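Long-range contacts in lectin (Cicer arietinum, PDB 4HSD), which binds a metal ion in the central channel of a hemopexin-type four-bladed beta-propeller and, as a lectin, probably recognises carbohydrates: residues A[4-9]-A[173-178]; A[19-24]-A[62-67]; A[66-71]-A[121-126]. All coordinates share one frame; numbering follows the deposited sequence.

Contacts 1 and 3 join the innermost strands of neighbouring propeller blades, contact 2 the second strand of the first blade to the approach to the next; all touch one sodium ion. Asn-7 and Asp-174 of contact 1, Asp-65 of contact 2 and Asp-121 of contact 3 each give it a backbone carbonyl, and Asn-7 adds OD1. Centres are about 8 Å apart for contacts 1 and 2, about 10 Å for 1 and 3, and about 12 Å for 2 and 3, which share Cys-66 and Ser-67. A probable 2.7 Å hydrogen bond from Phe-21 N to Ala-8 O ties contact 2 to contact 1; another, 3.2 Å between Ser-67 OG and Ala-9 O, ties the shared Ser-67 to contact 1.

Contact 1: residues A[4-9]-A[173-178]; sequences GYINAA and MDSAFA. With NA (sodium ion), chain C.
Strand 6-9, with Asn-7 and Ala-9, passes strand 175-178, with Ser-175 and Phe-177, at a closest axis distance of 5.1 Å, their directions diverging by 33°, and no hydrogen bond links the two backbones directly. A sodium ion joins them near Asn-7 and Asp-174. Asn-7 holds it twice, through its carbonyl O and through OD1 at 2.6 Å from the metal. The side chain leaves the backbone away from strand 175-178, but with CG roughly anti to the backbone N (chi1 -150°) it brings OD1 round to the ion. An asparagine suits this place because its short side chain ends in an amide oxygen that can reach the metal its own carbonyl binds. From the other strand Asp-174 O binds the sodium at 2.5 Å, next to Asn-7 O, while its OD1 takes a weak bond from a water that also donates to Ile-6 O.

These are the innermost strands of the first and last blades of the four-bladed hemopexin propeller, which close the ring around the channel. Each carries a classic beta bulge, Asn-7 and Ala-8 against Phe-21, Asp-174 and Ser-175 against Phe-188, and in each the first bulge residue supplies a carbonyl to the metal.

Beyond the ion the blades meet through small residues. Ser-175 CB lies 3.6 Å from Asn-7 C, a closeness suited to a slim side chain, and its OG is 3.3 Å from Ile-6 CG2. Further along, Ala-9 CB packs on Phe-177 CB at 3.7 Å and approaches the ring obliquely; that ring runs on to Tyr-31 and Tyr-186. A second water accepts from Ala-9 N at 2.9 Å and probably donates to Ala-176 O, bridging the strands where Ala-9 O and Ala-176 O, both acceptors, come close.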
# COMPACT_ATOMS: atom_id res chain seq x y z
N GLY A 4 -6.08 -13.53 8.23
CA GLY A 4 -5.96 -13.18 6.83
C GLY A 4 -6.52 -11.84 6.36
O GLY A 4 -7.56 -11.75 5.76
N TYR A 5 -5.81 -10.76 6.57
CA TYR A 5 -6.39 -9.48 6.25
C TYR A 5 -5.63 -8.81 5.12
O TYR A 5 -4.87 -9.46 4.41
CB TYR A 5 -6.46 -8.59 7.49
CG TYR A 5 -7.35 -9.17 8.56
CD1 TYR A 5 -6.92 -10.20 9.38
CD2 TYR A 5 -8.67 -8.71 8.72
CE1 TYR A 5 -7.75 -10.75 10.34
CE2 TYR A 5 -9.51 -9.25 9.69
CZ TYR A 5 -9.04 -10.27 10.49
OH TYR A 5 -9.84 -10.81 11.44
N ILE A 6 -5.81 -7.52 4.97
CA ILE A 6 -5.14 -6.74 3.94
C ILE A 6 -3.64 -6.66 4.18
O ILE A 6 -3.17 -6.38 5.24
CB ILE A 6 -5.76 -5.41 3.81
CG1 ILE A 6 -7.25 -5.60 3.71
CG2 ILE A 6 -5.38 -4.82 2.60
CD1 ILE A 6 -8.44 -4.67 4.22
N ASN A 7 -2.90 -6.94 3.15
CA ASN A 7 -1.46 -6.99 3.29
C ASN A 7 -0.73 -5.89 2.50
O ASN A 7 0.35 -5.44 2.91
CB ASN A 7 -0.98 -8.35 2.80
CG ASN A 7 0.26 -8.81 3.50
OD1 ASN A 7 0.79 -8.13 4.39
ND2 ASN A 7 0.75 -9.98 3.09
N ALA A 8 -1.37 -5.46 1.42
CA ALA A 8 -0.72 -4.50 0.54
C ALA A 8 -1.78 -3.90 -0.34
O ALA A 8 -2.73 -4.60 -0.76
CB ALA A 8 0.33 -5.17 -0.30
N ALA A 9 -1.62 -2.61 -0.61
CA ALA A 9 -2.51 -1.89 -1.49
C ALA A 9 -1.73 -0.78 -2.15
O ALA A 9 -0.68 -0.36 -1.64
CB ALA A 9 -3.71 -1.32 -0.70
N MET A 173 1.75 -1.03 10.76
CA MET A 173 0.68 -1.06 9.77
C MET A 173 0.94 -2.17 8.76
O MET A 173 2.02 -2.23 8.17
CB MET A 173 0.54 0.28 9.06
CG MET A 173 -0.01 1.36 9.95
SD MET A 173 0.79 2.92 9.63
CE MET A 173 0.76 3.59 11.28
N ASP A 174 -0.05 -3.02 8.62
CA ASP A 174 -0.10 -4.14 7.74
C ASP A 174 -0.25 -3.77 6.27
O ASP A 174 0.26 -4.44 5.41
CB ASP A 174 -1.27 -5.02 8.19
CG ASP A 174 -0.95 -5.95 9.35
OD1 ASP A 174 -1.83 -6.70 9.71
OD2 ASP A 174 0.18 -5.96 9.88
N SER A 175 -0.99 -2.71 6.00
CA SER A 175 -1.32 -2.28 4.64
C SER A 175 -1.68 -0.80 4.58
O SER A 175 -2.14 -0.25 5.56
CB SER A 175 -2.46 -3.13 4.07
OG SER A 175 -3.09 -2.50 2.95
N ALA A 176 -1.49 -0.17 3.42
CA ALA A 176 -1.90 1.22 3.24
C ALA A 176 -2.13 1.61 1.80
O ALA A 176 -1.60 0.98 0.90
CB ALA A 176 -0.88 2.18 3.85
N PHE A 177 -2.96 2.62 1.59
CA PHE A 177 -3.10 3.26 0.29
C PHE A 177 -3.64 4.70 0.42
O PHE A 177 -4.32 5.02 1.40
CB PHE A 177 -3.83 2.38 -0.75
CG PHE A 177 -5.33 2.36 -0.65
CD1 PHE A 177 -5.97 1.56 0.30
CD2 PHE A 177 -6.11 3.07 -1.57
CE1 PHE A 177 -7.37 1.50 0.35
CE2 PHE A 177 -7.52 3.00 -1.52
CZ PHE A 177 -8.14 2.21 -0.56
N ALA A 178 -3.27 5.55 -0.54
CA ALA A 178 -3.73 6.92 -0.57
C ALA A 178 -5.07 7.03 -1.27
O ALA A 178 -5.32 6.32 -2.24
CB ALA A 178 -2.69 7.80 -1.28
NA NA C . 2.18 -5.93 4.83
O HOH W 1 -4.37 -5.83 7.51
O HOH W 2 0.39 -1.07 0.80

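Contact 2: residues A[19-24]-A[62-67]; sequences YLFIND and YGIDCS. With NA (sodium ion), chain C.
Asn-23 O is gripped by two waters that carry it across to Ile-64. One donates to Asn-23 O at 2.6 Å and reaches on to Ile-64 O, 3.1 Å from that water, in a weak bond. The other donates to Asn-23 O at 3.3 Å and accepts from the N-H of Ile-64, whose N is 3.2 Å from this water. Both backbone polar groups of Ile-64 are thereby tied through solvent to a single carbonyl, in a contact that has no direct hydrogen bond between its segments. The second water also lies in the plane of the Phe-21 ring, at its edge.

Beside the waters the backbones come close, with Asp-24 CA 3.5 Å from Gly-63 CA. Glycine fits here for two reasons: lacking a side chain, it admits Asp-24 and Asn-23 O on this face, and its phi of 90° is easily taken up by a residue without CB. Asp-24 rests its CB on the backbone of Tyr-62, while its carboxylate turns off to a salt bridge with Arg-48.

In the propeller this joins the hairpin turn after strand 17-22, second strand of the first sheet, to the passage leading into strand 66-69, the innermost strand of the next. On that passage Asp-65 binds the sodium ion through its carbonyl.

The apolar part is carried by Phe-21. Its CG lies opposite the carbonyl carbon and beside the N (chi1 -60°), which points the ring at Ile-64 and Ser-67. Its CB lies 3.7 Å from Ile-64 O, and its CD1 meets the isoleucine branch point, Ile-64 CB, at 4.2 Å, the two side chains crossing at a slant. At the far side Ser-67 OG stands 4.0 Å from Phe-21 CE2, placed also for a probable hydrogen bond to Ala-9 O.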
# COMPACT_ATOMS: atom_id res chain seq x y z
N TYR A 19 -6.44 -1.57 -5.59
CA TYR A 19 -6.13 -2.97 -5.61
C TYR A 19 -5.74 -3.35 -4.23
O TYR A 19 -4.97 -2.65 -3.59
CB TYR A 19 -5.00 -3.26 -6.61
CG TYR A 19 -5.45 -3.09 -8.05
CD1 TYR A 19 -6.05 -4.12 -8.74
CD2 TYR A 19 -5.28 -1.88 -8.72
CE1 TYR A 19 -6.49 -3.97 -10.04
CE2 TYR A 19 -5.71 -1.71 -10.01
CZ TYR A 19 -6.33 -2.75 -10.67
OH TYR A 19 -6.79 -2.57 -11.97
N LEU A 20 -6.25 -4.49 -3.80
CA LEU A 20 -6.03 -5.03 -2.45
C LEU A 20 -5.39 -6.40 -2.49
O LEU A 20 -5.86 -7.28 -3.16
CB LEU A 20 -7.33 -5.05 -1.64
CG LEU A 20 -7.94 -3.69 -1.45
CD1 LEU A 20 -9.15 -3.76 -0.61
CD2 LEU A 20 -6.94 -2.78 -0.81
N PHE A 21 -4.30 -6.57 -1.77
CA PHE A 21 -3.63 -7.84 -1.80
C PHE A 21 -3.78 -8.55 -0.45
O PHE A 21 -3.46 -8.01 0.62
CB PHE A 21 -2.18 -7.64 -2.24
CG PHE A 21 -2.07 -7.03 -3.62
CD1 PHE A 21 -1.89 -7.84 -4.75
CD2 PHE A 21 -2.15 -5.66 -3.80
CE1 PHE A 21 -1.79 -7.30 -6.02
CE2 PHE A 21 -2.05 -5.10 -5.08
CZ PHE A 21 -1.84 -5.93 -6.20
N ILE A 22 -4.30 -9.76 -0.53
CA ILE A 22 -4.59 -10.57 0.61
C ILE A 22 -3.97 -11.94 0.41
O ILE A 22 -4.04 -12.45 -0.65
CB ILE A 22 -6.13 -10.60 0.83
CG1 ILE A 22 -6.69 -9.19 0.82
CG2 ILE A 22 -6.50 -11.27 2.06
CD1 ILE A 22 -8.22 -9.41 0.63
N ASN A 23 -3.30 -12.48 1.40
CA ASN A 23 -2.57 -13.74 1.23
C ASN A 23 -1.71 -13.68 -0.04
O ASN A 23 -0.88 -12.86 -0.16
CB ASN A 23 -3.45 -14.99 1.33
CG ASN A 23 -3.94 -15.27 2.69
OD1 ASN A 23 -4.96 -15.82 2.84
ND2 ASN A 23 -3.20 -14.92 3.66
N ASP A 24 -1.95 -14.60 -0.97
CA ASP A 24 -1.36 -14.71 -2.30
C ASP A 24 -2.44 -14.35 -3.33
O ASP A 24 -2.35 -14.74 -4.50
CB ASP A 24 -0.91 -16.16 -2.55
CG ASP A 24 -2.11 -17.16 -2.59
OD1 ASP A 24 -1.94 -18.28 -3.07
OD2 ASP A 24 -3.21 -16.81 -2.10
N TYR A 62 3.61 -16.27 -3.74
CA TYR A 62 3.43 -15.84 -2.37
C TYR A 62 2.56 -14.62 -2.14
O TYR A 62 2.21 -14.30 -1.01
CB TYR A 62 4.81 -15.62 -1.71
CG TYR A 62 5.50 -16.94 -1.47
CD1 TYR A 62 4.97 -17.85 -0.57
CD2 TYR A 62 6.64 -17.30 -2.17
CE1 TYR A 62 5.56 -19.08 -0.38
CE2 TYR A 62 7.23 -18.53 -1.98
CZ TYR A 62 6.69 -19.41 -1.09
OH TYR A 62 7.25 -20.64 -0.87
N GLY A 63 2.20 -13.93 -3.20
CA GLY A 63 1.40 -12.73 -3.00
C GLY A 63 2.32 -11.54 -2.83
O GLY A 63 3.53 -11.63 -3.02
N ILE A 64 1.73 -10.41 -2.47
CA ILE A 64 2.47 -9.17 -2.37
C ILE A 64 2.24 -8.52 -0.98
O ILE A 64 1.10 -8.24 -0.58
CB ILE A 64 2.08 -8.25 -3.51
CG1 ILE A 64 2.62 -8.82 -4.84
CG2 ILE A 64 2.66 -6.89 -3.30
CD1 ILE A 64 1.75 -9.88 -5.47
N ASP A 65 3.32 -8.33 -0.22
CA ASP A 65 3.16 -7.83 1.14
C ASP A 65 3.22 -6.28 1.31
O ASP A 65 3.00 -5.78 2.42
CB ASP A 65 4.09 -8.55 2.11
CG ASP A 65 5.55 -8.29 1.83
OD1 ASP A 65 5.88 -7.17 1.36
OD2 ASP A 65 6.39 -9.19 2.12
N CYS A 66 3.54 -5.55 0.25
CA CYS A 66 3.60 -4.09 0.29
C CYS A 66 3.59 -3.57 -1.15
O CYS A 66 4.24 -4.16 -2.05
CB CYS A 66 4.89 -3.64 1.00
SG CYS A 66 5.06 -1.83 1.26
N SER A 67 2.85 -2.48 -1.38
CA SER A 67 2.83 -1.81 -2.69
C SER A 67 2.47 -0.33 -2.61
O SER A 67 1.93 0.13 -1.60
CB SER A 67 1.92 -2.55 -3.69
OG SER A 67 0.63 -2.80 -3.18
NA NA C . 2.18 -5.93 4.83
O HOH W 3 -1.40 -10.81 -2.63
O HOH W 4 0.58 -10.99 0.81

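Contact 3: residues A[66-71]-A[121-126]; sequences CSFDTE and DAAFRS. With NA (sodium ion), chain C.
Cys-66 and Phe-68 on strand 66-69 meet Ala-123 on strand 122-125, two innermost propeller strands of adjacent blades that run within 2° of parallel with axes 5.4 Å apart. They do not form a common sheet: Ser-67 O and Ala-123 O, both acceptors, face each other at 3.1 Å.

Apolar contacts run from the metal end to the middle. Cys-66, with SG anti to its own nitrogen (chi1 -175°), lays the sulfur over the backbone, 3.5 Å from Ala-122 C. Phe-68 brings the ring atom CD2 to 3.7 Å from Ala-123 CB, which sits obliquely to the ring. Alanine is small enough to receive the sulfur and the ring together.

Polar contacts gather at the C-terminal ends of the two strands. Arg-125 bends at its second torsion to pass Asp-69 O, 3.2 Å from its CD, and its NE donates to Thr-70 O at 2.7 Å in a nearly straight bond (165°). The oxygen lies close to the guanidinium plane. Glu-71 adds a long salt bridge, with OE1 3.8 Å from Arg-125 NH2; OE1 lies well out of the guanidinium plane, giving charge attraction without a directed N-H. NH1 of the arginine goes on to Gly-129 O.

At the other end Asp-121 O binds the sodium ion at 2.6 Å. The carboxylate of Asp-121 is held separately, by Gly-137 N. With no ladder of backbone bonds, these blades are held together by the metal, bound by Asp-121 O here and by Asp-65 O just before strand 66-69, by apolar packing and by the directed arginine bond, Glu-71 probably adding modest electrostatic support.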
# COMPACT_ATOMS: atom_id res chain seq x y z
N CYS A 66 3.54 -5.55 0.25
CA CYS A 66 3.60 -4.09 0.29
C CYS A 66 3.59 -3.57 -1.15
O CYS A 66 4.24 -4.16 -2.05
CB CYS A 66 4.89 -3.64 1.00
SG CYS A 66 5.06 -1.83 1.26
N SER A 67 2.85 -2.48 -1.38
CA SER A 67 2.83 -1.81 -2.69
C SER A 67 2.47 -0.33 -2.61
O SER A 67 1.93 0.13 -1.60
CB SER A 67 1.92 -2.55 -3.69
OG SER A 67 0.63 -2.80 -3.18
N PHE A 68 2.80 0.43 -3.65
CA PHE A 68 2.40 1.83 -3.72
C PHE A 68 2.29 2.38 -5.15
O PHE A 68 2.95 1.90 -6.08
CB PHE A 68 3.27 2.75 -2.81
CG PHE A 68 4.75 2.74 -3.14
CD1 PHE A 68 5.30 3.70 -4.00
CD2 PHE A 68 5.60 1.82 -2.54
CE1 PHE A 68 6.65 3.74 -4.25
CE2 PHE A 68 6.96 1.86 -2.79
CZ PHE A 68 7.49 2.82 -3.66
N ASP A 69 1.39 3.35 -5.31
CA ASP A 69 1.19 4.01 -6.60
C ASP A 69 2.38 4.93 -6.81
O ASP A 69 2.89 5.50 -5.85
CB ASP A 69 -0.11 4.82 -6.56
CG ASP A 69 -0.46 5.47 -7.90
OD1 ASP A 69 -0.63 4.73 -8.91
OD2 ASP A 69 -0.60 6.72 -7.95
N THR A 70 2.84 5.03 -8.05
CA THR A 70 3.91 5.95 -8.37
C THR A 70 3.20 7.00 -9.19
O THR A 70 2.55 7.87 -8.61
CB THR A 70 5.07 5.29 -9.18
OG1 THR A 70 4.57 4.60 -10.33
CG2 THR A 70 5.86 4.34 -8.30
N GLU A 71 3.28 6.89 -10.52
CA GLU A 71 2.52 7.69 -11.50
C GLU A 71 2.10 6.85 -12.64
O GLU A 71 2.63 5.78 -12.80
CB GLU A 71 3.30 8.91 -12.00
CG GLU A 71 3.21 10.13 -11.07
CD GLU A 71 2.13 11.13 -11.45
OE1 GLU A 71 1.44 11.65 -10.57
OE2 GLU A 71 1.98 11.45 -12.64
N ASP A 121 6.44 -3.10 5.52
CA ASP A 121 5.10 -3.45 5.90
C ASP A 121 4.03 -2.91 5.00
O ASP A 121 3.29 -3.65 4.43
CB ASP A 121 4.83 -2.99 7.34
CG ASP A 121 5.56 -3.82 8.42
OD1 ASP A 121 5.62 -3.34 9.54
OD2 ASP A 121 6.05 -4.92 8.16
N ALA A 122 3.97 -1.61 4.86
CA ALA A 122 3.01 -0.96 3.96
C ALA A 122 3.55 0.38 3.46
O ALA A 122 4.58 0.87 3.95
CB ALA A 122 1.65 -0.78 4.65
N ALA A 123 2.84 0.97 2.50
CA ALA A 123 3.25 2.21 1.87
C ALA A 123 2.12 2.89 1.10
O ALA A 123 1.26 2.21 0.55
CB ALA A 123 4.40 1.93 0.92
N PHE A 124 2.13 4.23 1.06
CA PHE A 124 1.17 5.03 0.27
C PHE A 124 1.79 6.26 -0.47
O PHE A 124 2.77 6.85 -0.01
CB PHE A 124 0.00 5.49 1.17
CG PHE A 124 0.35 6.61 2.11
CD1 PHE A 124 0.93 6.34 3.36
CD2 PHE A 124 0.08 7.93 1.78
CE1 PHE A 124 1.25 7.40 4.24
CE2 PHE A 124 0.39 8.97 2.64
CZ PHE A 124 0.96 8.72 3.86
N ARG A 125 1.22 6.61 -1.62
CA ARG A 125 1.69 7.74 -2.43
C ARG A 125 1.35 9.10 -1.84
O ARG A 125 0.17 9.38 -1.59
CB ARG A 125 1.04 7.69 -3.82
CG ARG A 125 1.48 8.82 -4.74
CD ARG A 125 2.93 8.62 -5.12
NE ARG A 125 3.24 9.22 -6.41
CZ ARG A 125 3.65 10.47 -6.59
NH1 ARG A 125 3.82 11.28 -5.56
NH2 ARG A 125 3.89 10.90 -7.80
N SER A 126 2.37 9.94 -1.64
CA SER A 126 2.16 11.30 -1.12
C SER A 126 1.65 12.20 -2.21
O SER A 126 1.87 11.92 -3.37
CB SER A 126 3.45 11.91 -0.55
OG SER A 126 3.19 13.17 0.05
NA NA C . 2.18 -5.93 4.83